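Local coordinates for hypothetical protein DUF871 (Enterococcus faecalis, PDB 2P0O), which is of unknown function but is probably related to 6-phospho-N-acetylmuramidases, which act on phosphorylated N-acetylmuramyl sugars, at residues M4-F10 against A218-P224; F177-D181 against P203-A207. All coordinates share one frame; numbering follows the deposited sequence.

In the fold
Contacts 1 and 2 occupy neighbouring sectors of one eight-stranded parallel TIM barrel, with centres about 9 Å apart. Contact 1 closes the barrel by pairing strands 4-8 and 218-221; contact 2, nested within the chain between them, seats helix 203-212 against the end of strand 173-178. Strand 218-221 joins the two: G222 N lies 2.6 Å from V178 O, a probable hydrogen bond, and V219 CG1 packs 3.6 Å from V178 CG1. D223 OD2 probably bonds G180 N at 2.7 Å, tying the strand-end loops together. The sodium ion, bound by M211, D213 and V216, lies about 7 Å from the V219 side chain and about 11 Å from that of A207.

Contact 1: residues M4-F10 against A218-P224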
HETATM    1  N   MSE A   4      -1.543  -4.418  -9.119  1.00 74.12           N
HETATM    2  CA  MSE A   4      -0.636  -5.194  -8.277  1.00 73.47           C
HETATM    3  C   MSE A   4      -0.280  -4.584  -6.929  1.00 70.60           C
HETATM    4  O   MSE A   4       0.069  -3.395  -6.849  1.00 69.74           O
HETATM    5  CB  MSE A   4       0.669  -5.487  -9.023  1.00 75.20           C
HETATM    6  CG  MSE A   4       0.731  -6.919  -9.540  1.00 83.81           C
HETATM    7 SE   MSE A   4       2.441  -7.827  -9.120  1.00104.04          SE
HETATM    8  CE  MSE A   4       3.628  -6.943 -10.450  1.00 97.70           C
ATOM      9  N   TYR A   5      -0.345  -5.413  -5.879  1.00 66.92           N
ATOM     10  CA  TYR A   5       0.287  -5.086  -4.601  1.00 63.87           C
ATOM     11  C   TYR A   5       1.537  -5.934  -4.417  1.00 62.58           C
ATOM     12  O   TYR A   5       1.540  -7.110  -4.779  1.00 61.27           O
ATOM     13  CB  TYR A   5      -0.651  -5.304  -3.407  1.00 64.10           C
ATOM     14  CG  TYR A   5      -1.771  -4.292  -3.265  1.00 64.09           C
ATOM     15  CD1 TYR A   5      -1.498  -2.975  -2.846  1.00 63.83           C
ATOM     16  CD2 TYR A   5      -3.099  -4.643  -3.542  1.00 63.75           C
ATOM     17  CE1 TYR A   5      -2.526  -2.024  -2.696  1.00 63.26           C
ATOM     18  CE2 TYR A   5      -4.158  -3.690  -3.406  1.00 64.62           C
ATOM     19  CZ  TYR A   5      -3.847  -2.390  -2.971  1.00 64.35           C
ATOM     20  OH  TYR A   5      -4.828  -1.444  -2.836  1.00 64.94           O
ATOM     21  N   GLY A   6       2.589  -5.338  -3.841  1.00 60.36           N
ATOM     22  CA  GLY A   6       3.846  -6.046  -3.643  1.00 58.81           C
ATOM     23  C   GLY A   6       4.531  -5.793  -2.314  1.00 57.56           C
ATOM     24  O   GLY A   6       4.132  -4.888  -1.546  1.00 57.76           O
ATOM     25  N   ILE A   7       5.549  -6.609  -2.043  1.00 57.07           N
ATOM     26  CA  ILE A   7       6.390  -6.515  -0.839  1.00 56.91           C
ATOM     27  C   ILE A   7       7.865  -6.435  -1.209  1.00 57.42           C
ATOM     28  O   ILE A   7       8.254  -6.784  -2.318  1.00 58.35           O
ATOM     29  CB  ILE A   7       6.189  -7.729   0.115  1.00 55.96           C
ATOM     30  CG1 ILE A   7       6.685  -9.041  -0.540  1.00 55.33           C
ATOM     31  CG2 ILE A   7       4.735  -7.790   0.526  1.00 57.69           C
ATOM     32  CD1 ILE A   7       6.507 -10.351   0.323  1.00 51.01           C
ATOM     33  N   SER A   8       8.686  -5.997  -0.263  1.00 58.36           N
ATOM     34  CA  SER A   8      10.143  -6.005  -0.431  1.00 58.09           C
ATOM     35  C   SER A   8      10.772  -7.062   0.437  1.00 58.38           C
ATOM     36  O   SER A   8      10.255  -7.403   1.498  1.00 58.81           O
ATOM     37  CB  SER A   8      10.735  -4.642  -0.087  1.00 58.46           C
ATOM     38  OG  SER A   8      10.252  -3.666  -1.006  1.00 55.68           O
ATOM     39  N   VAL A   9      11.865  -7.619  -0.051  1.00 58.24           N
ATOM     40  CA  VAL A   9      12.646  -8.581   0.700  1.00 58.41           C
ATOM     41  C   VAL A   9      14.090  -8.130   0.625  1.00 58.02           C
ATOM     42  O   VAL A   9      14.523  -7.633  -0.404  1.00 58.11           O
ATOM     43  CB  VAL A   9      12.463 -10.003   0.152  1.00 58.13           C
ATOM     44  CG1 VAL A   9      13.449 -10.960   0.803  1.00 59.91           C
ATOM     45  CG2 VAL A   9      11.030 -10.473   0.398  1.00 58.72           C
ATOM     46  N   PHE A  10      14.804  -8.250   1.736  1.00 58.32           N
ATOM     47  CA  PHE A  10      16.189  -7.766   1.852  1.00 58.49           C
ATOM     48  C   PHE A  10      17.128  -8.958   1.976  1.00 59.14           C
ATOM     49  O   PHE A  10      17.119  -9.679   2.980  1.00 58.43           O
ATOM     50  CB  PHE A  10      16.310  -6.793   3.029  1.00 57.87           C
ATOM     51  CG  PHE A  10      15.544  -5.512   2.807  1.00 58.47           C
ATOM     52  CD1 PHE A  10      14.169  -5.447   3.054  1.00 56.76           C
ATOM     53  CD2 PHE A  10      16.182  -4.395   2.261  1.00 56.19           C
ATOM     54  CE1 PHE A  10      13.448  -4.259   2.798  1.00 57.42           C
ATOM     55  CE2 PHE A  10      15.475  -3.208   2.013  1.00 55.92           C
ATOM     56  CZ  PHE A  10      14.131  -3.128   2.286  1.00 56.12           C
ATOM     57  N   ALA A 218       0.952  -0.117  -9.596  1.00 59.13           N
ATOM     58  CA  ALA A 218       1.344  -1.045  -8.536  1.00 58.74           C
ATOM     59  C   ALA A 218       1.883  -0.351  -7.306  1.00 58.35           C
ATOM     60  O   ALA A 218       2.509   0.715  -7.406  1.00 58.56           O
ATOM     61  CB  ALA A 218       2.345  -2.059  -9.063  1.00 58.04           C
ATOM     62  N   VAL A 219       1.635  -0.950  -6.143  1.00 57.60           N
ATOM     63  CA  VAL A 219       2.123  -0.406  -4.886  1.00 57.32           C
ATOM     64  C   VAL A 219       2.821  -1.503  -4.079  1.00 57.34           C
ATOM     65  O   VAL A 219       2.231  -2.572  -3.857  1.00 56.23           O
ATOM     66  CB  VAL A 219       0.975   0.215  -4.048  1.00 57.77           C
ATOM     67  CG1 VAL A 219       1.551   0.872  -2.792  1.00 57.73           C
ATOM     68  CG2 VAL A 219       0.222   1.245  -4.861  1.00 57.48           C
ATOM     69  N   TYR A 220       4.063  -1.210  -3.654  1.00 56.95           N
ATOM     70  CA  TYR A 220       4.900  -2.114  -2.879  1.00 57.10           C
ATOM     71  C   TYR A 220       5.230  -1.574  -1.493  1.00 56.94           C
ATOM     72  O   TYR A 220       5.548  -0.403  -1.330  1.00 56.68           O
ATOM     73  CB  TYR A 220       6.220  -2.386  -3.622  1.00 57.04           C
ATOM     74  CG  TYR A 220       6.083  -3.439  -4.722  1.00 57.22           C
ATOM     75  CD1 TYR A 220       5.159  -3.260  -5.776  1.00 56.71           C
ATOM     76  CD2 TYR A 220       6.873  -4.609  -4.716  1.00 56.32           C
ATOM     77  CE1 TYR A 220       5.019  -4.216  -6.784  1.00 55.11           C
ATOM     78  CE2 TYR A 220       6.743  -5.597  -5.742  1.00 56.80           C
ATOM     79  CZ  TYR A 220       5.814  -5.374  -6.769  1.00 55.89           C
ATOM     80  OH  TYR A 220       5.653  -6.282  -7.781  1.00 56.90           O
ATOM     81  N   ILE A 221       5.203  -2.453  -0.502  1.00 56.94           N
ATOM     82  CA  ILE A 221       5.751  -2.130   0.808  1.00 56.11           C
ATOM     83  C   ILE A 221       7.265  -1.993   0.648  1.00 55.91           C
ATOM     84  O   ILE A 221       7.932  -2.937   0.182  1.00 55.67           O
ATOM     85  CB  ILE A 221       5.458  -3.223   1.887  1.00 55.48           C
ATOM     86  CG1 ILE A 221       4.010  -3.757   1.774  1.00 56.81           C
ATOM     87  CG2 ILE A 221       5.799  -2.684   3.304  1.00 55.12           C
ATOM     88  CD1 ILE A 221       2.950  -2.661   1.939  1.00 61.22           C
ATOM     89  N   GLY A 222       7.801  -0.838   1.061  1.00 55.40           N
ATOM     90  CA  GLY A 222       9.242  -0.582   0.983  1.00 54.89           C
ATOM     91  C   GLY A 222      10.026  -1.258   2.084  1.00 55.52           C
ATOM     92  O   GLY A 222      11.095  -1.843   1.824  1.00 56.13           O
ATOM     93  N   ASP A 223       9.537  -1.176   3.331  1.00 55.13           N
ATOM     94  CA  ASP A 223      10.238  -1.818   4.452  1.00 54.24           C
ATOM     95  C   ASP A 223      10.075  -3.356   4.495  1.00 54.33           C
ATOM     96  O   ASP A 223       9.221  -3.903   3.788  1.00 53.32           O
ATOM     97  CB  ASP A 223       9.758  -1.228   5.760  1.00 54.80           C
ATOM     98  CG  ASP A 223      10.085   0.225   5.878  1.00 55.41           C
ATOM     99  OD1 ASP A 223      11.198   0.531   6.329  1.00 56.67           O
ATOM    100  OD2 ASP A 223       9.230   1.067   5.518  1.00 55.72           O
ATOM    101  N   PRO A 224      10.904  -4.058   5.307  1.00 53.59           N
ATOM    102  CA  PRO A 224      10.800  -5.518   5.435  1.00 54.66           C
ATOM    103  C   PRO A 224       9.411  -6.121   5.714  1.00 55.83           C
ATOM    104  O   PRO A 224       9.095  -7.166   5.143  1.00 56.64           O
ATOM    105  CB  PRO A 224      11.778  -5.847   6.575  1.00 55.26           C
ATOM    106  CG  PRO A 224      12.871  -4.777   6.448  1.00 52.51           C
ATOM    107  CD  PRO A 224      12.059  -3.526   6.053  1.00 54.00           C
TER
HETATM  108  O   HOH W   1      12.294  -2.043  -0.852  1.00 40.48           O
HETATM  109  O   HOH W   2       7.738  -5.934   2.461  1.00 40.54           O
HETATM  110  O   HOH W   3      10.632  -8.921   4.142  1.00 46.78           O
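G6 lies against one face of the Y220 ring where the first and last barrel strands pair in parallel, their short segments inclined by 25°. Three backbone bonds alternate across the seam: V219 N to M4 O (3.0 Å), G6 N to V219 O (2.8 Å) and I221 N to G6 O (2.9 Å). Past the last of these bonds, S8 takes over with its hydroxyl: OG donates to I221 O at 2.7 Å, in the carbonyl plane, and accepts from a water that also donates to G222 O. A second water accepts from S8 N and donates to D223 O, and a third links S8 O to P224 O, so solvent continues the pairing where the chains diverge.

Aromatic rings make much of the side-chain contact. With CG beside its own backbone N (chi1 -80°), Y220 lays its ring flat on the neighbouring strand: G6 CA sits 3.4 Å from the ring centroid, a CH-pi contact made possible by the missing side chain. The bent selenomethionine M4 crosses the ring's outer end, bringing CE 3.4 Å from Y220 OH. Farther on, the F10 ring turns its edge to G222 O, 3.3 Å from CZ, while its CE1 touches P224 CD at 3.6 Å.

Outside the barrel, Y5 packs on A207, V208 and M211 of helix 203-212 and I7 on helix 17-28; on the inside, Y220 meets W144 edge-to-face and touches F177 of strand 173-178, while strand 4-8 bonds onward to strand 33-38.

Contact 2: residues F177-D181 against P203-A207; sequences FVPGD and PFAAA
P203, the first residue of helix 203-212, sets its ring against both the carbonyl of P179 and the carboxylate of D181, and here the packing is tight. P179 O comes 3.2 Å from P203 CB. At the ring's tip, P203 CG lies almost squarely over the flat face of the D181 carboxylate, 3.5 Å from its CG, while D181 OD2 reaches P203 CD at 3.5 Å. D181 is folded onto the proline by a first torsion of 61°, which sets CG between the backbone N and the carbonyl carbon. The carboxylate is fixed in rotation from elsewhere: OD1 accepts from S227 N, and OD2 meets T230 OG1 and forms a salt bridge with K341. Of the touching residues, D181 alone is partly exposed.

Farther into the strand, V178 points its branches at the first helical turn. CG1 touches A206 CB at 3.7 Å, whereas CG2 stays looser, 4.2 Å from A207 CB. P203 O, also loosely placed at 4.1 Å from V178 CG2, bonds inside the helix to A207 N (2.8 Å). G180 only skirts the proline.

Packing of a strand's C-terminal end against the start of the helix that follows it, with V178 resting on the small side chains of A206 and A207, belongs to the beta-alpha-beta unit of strand 173-178, helix 203-212 and strand 218-221, the last such crossover of this TIM barrel.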
ATOM      1  N   PHE A 177       6.332   2.881  -4.005  1.00 55.95           N
ATOM      2  CA  PHE A 177       6.418   2.271  -2.698  1.00 55.85           C
ATOM      3  C   PHE A 177       5.544   2.971  -1.656  1.00 56.87           C
ATOM      4  O   PHE A 177       5.237   4.163  -1.775  1.00 56.68           O
ATOM      5  CB  PHE A 177       7.871   2.274  -2.175  1.00 55.94           C
ATOM      6  CG  PHE A 177       8.807   1.406  -2.971  1.00 54.71           C
ATOM      7  CD1 PHE A 177       8.902   0.034  -2.713  1.00 53.70           C
ATOM      8  CD2 PHE A 177       9.589   1.958  -3.977  1.00 52.86           C
ATOM      9  CE1 PHE A 177       9.774  -0.782  -3.431  1.00 52.37           C
ATOM     10  CE2 PHE A 177      10.501   1.166  -4.696  1.00 53.00           C
ATOM     11  CZ  PHE A 177      10.570  -0.221  -4.443  1.00 52.91           C
ATOM     12  N   VAL A 178       5.177   2.225  -0.612  1.00 56.53           N
ATOM     13  CA  VAL A 178       4.709   2.842   0.612  1.00 56.37           C
ATOM     14  C   VAL A 178       5.621   2.275   1.701  1.00 57.08           C
ATOM     15  O   VAL A 178       6.194   1.193   1.531  1.00 56.61           O
ATOM     16  CB  VAL A 178       3.205   2.540   0.914  1.00 56.64           C
ATOM     17  CG1 VAL A 178       2.293   3.218  -0.118  1.00 55.53           C
ATOM     18  CG2 VAL A 178       2.917   1.022   0.987  1.00 54.03           C
ATOM     19  N   PRO A 179       5.721   2.980   2.850  1.00 56.90           N
ATOM     20  CA  PRO A 179       6.539   2.438   3.930  1.00 56.44           C
ATOM     21  C   PRO A 179       5.815   1.285   4.634  1.00 56.93           C
ATOM     22  O   PRO A 179       4.591   1.115   4.481  1.00 57.56           O
ATOM     23  CB  PRO A 179       6.718   3.641   4.864  1.00 56.32           C
ATOM     24  CG  PRO A 179       5.442   4.435   4.689  1.00 56.94           C
ATOM     25  CD  PRO A 179       5.064   4.252   3.217  1.00 56.73           C
ATOM     26  N   GLY A 180       6.564   0.476   5.366  1.00 56.87           N
ATOM     27  CA  GLY A 180       5.969  -0.525   6.245  1.00 56.99           C
ATOM     28  C   GLY A 180       6.061  -0.072   7.700  1.00 57.52           C
ATOM     29  O   GLY A 180       6.798   0.874   8.019  1.00 57.83           O
ATOM     30  N   ASP A 181       5.332  -0.744   8.585  1.00 57.02           N
ATOM     31  CA  ASP A 181       5.260  -0.349   9.985  1.00 56.88           C
ATOM     32  C   ASP A 181       5.456  -1.509  10.950  1.00 57.22           C
ATOM     33  O   ASP A 181       5.145  -1.362  12.141  1.00 57.52           O
ATOM     34  CB  ASP A 181       3.906   0.325  10.264  1.00 57.22           C
ATOM     35  CG  ASP A 181       2.706  -0.611   9.993  1.00 57.53           C
ATOM     36  OD1 ASP A 181       2.883  -1.650   9.322  1.00 55.64           O
ATOM     37  OD2 ASP A 181       1.579  -0.283  10.425  1.00 59.60           O
ATOM     38  N   PRO A 203       0.297   2.318   6.456  1.00 55.40           N
ATOM     39  CA  PRO A 203       0.621   1.768   5.135  1.00 55.32           C
ATOM     40  C   PRO A 203      -0.590   1.279   4.345  1.00 55.37           C
ATOM     41  O   PRO A 203      -0.612   1.399   3.106  1.00 56.65           O
ATOM     42  CB  PRO A 203       1.570   0.593   5.453  1.00 55.40           C
ATOM     43  CG  PRO A 203       2.094   0.879   6.832  1.00 55.36           C
ATOM     44  CD  PRO A 203       1.030   1.642   7.549  1.00 55.27           C
ATOM     45  N   PHE A 204      -1.586   0.719   5.027  1.00 54.67           N
ATOM     46  CA  PHE A 204      -2.797   0.258   4.341  1.00 54.22           C
ATOM     47  C   PHE A 204      -3.507   1.416   3.661  1.00 54.92           C
ATOM     48  O   PHE A 204      -3.882   1.308   2.500  1.00 54.89           O
ATOM     49  CB  PHE A 204      -3.745  -0.501   5.302  1.00 53.86           C
ATOM     50  CG  PHE A 204      -5.152  -0.696   4.764  1.00 52.10           C
ATOM     51  CD1 PHE A 204      -5.418  -1.674   3.808  1.00 49.10           C
ATOM     52  CD2 PHE A 204      -6.207   0.083   5.235  1.00 50.00           C
ATOM     53  CE1 PHE A 204      -6.703  -1.867   3.303  1.00 48.35           C
ATOM     54  CE2 PHE A 204      -7.498  -0.092   4.741  1.00 49.27           C
ATOM     55  CZ  PHE A 204      -7.753  -1.067   3.758  1.00 50.32           C
ATOM     56  N   ALA A 205      -3.711   2.514   4.398  1.00 55.02           N
ATOM     57  CA  ALA A 205      -4.376   3.672   3.821  1.00 55.49           C
ATOM     58  C   ALA A 205      -3.539   4.256   2.671  1.00 55.35           C
ATOM     59  O   ALA A 205      -4.085   4.724   1.691  1.00 55.35           O
ATOM     60  CB  ALA A 205      -4.618   4.754   4.893  1.00 54.36           C
ATOM     61  N   ALA A 206      -2.217   4.237   2.827  1.00 55.44           N
ATOM     62  CA  ALA A 206      -1.318   4.782   1.825  1.00 55.47           C
ATOM     63  C   ALA A 206      -1.408   3.968   0.527  1.00 55.87           C
ATOM     64  O   ALA A 206      -1.584   4.541  -0.551  1.00 56.02           O
ATOM     65  CB  ALA A 206       0.123   4.802   2.375  1.00 54.90           C
ATOM     66  N   ALA A 207      -1.367   2.641   0.662  1.00 55.13           N
ATOM     67  CA  ALA A 207      -1.404   1.716  -0.476  1.00 56.69           C
ATOM     68  C   ALA A 207      -2.720   1.773  -1.229  1.00 56.87           C
ATOM     69  O   ALA A 207      -2.756   1.960  -2.443  1.00 56.99           O
ATOM     70  CB  ALA A 207      -1.087   0.260  -0.021  1.00 54.62           C
TER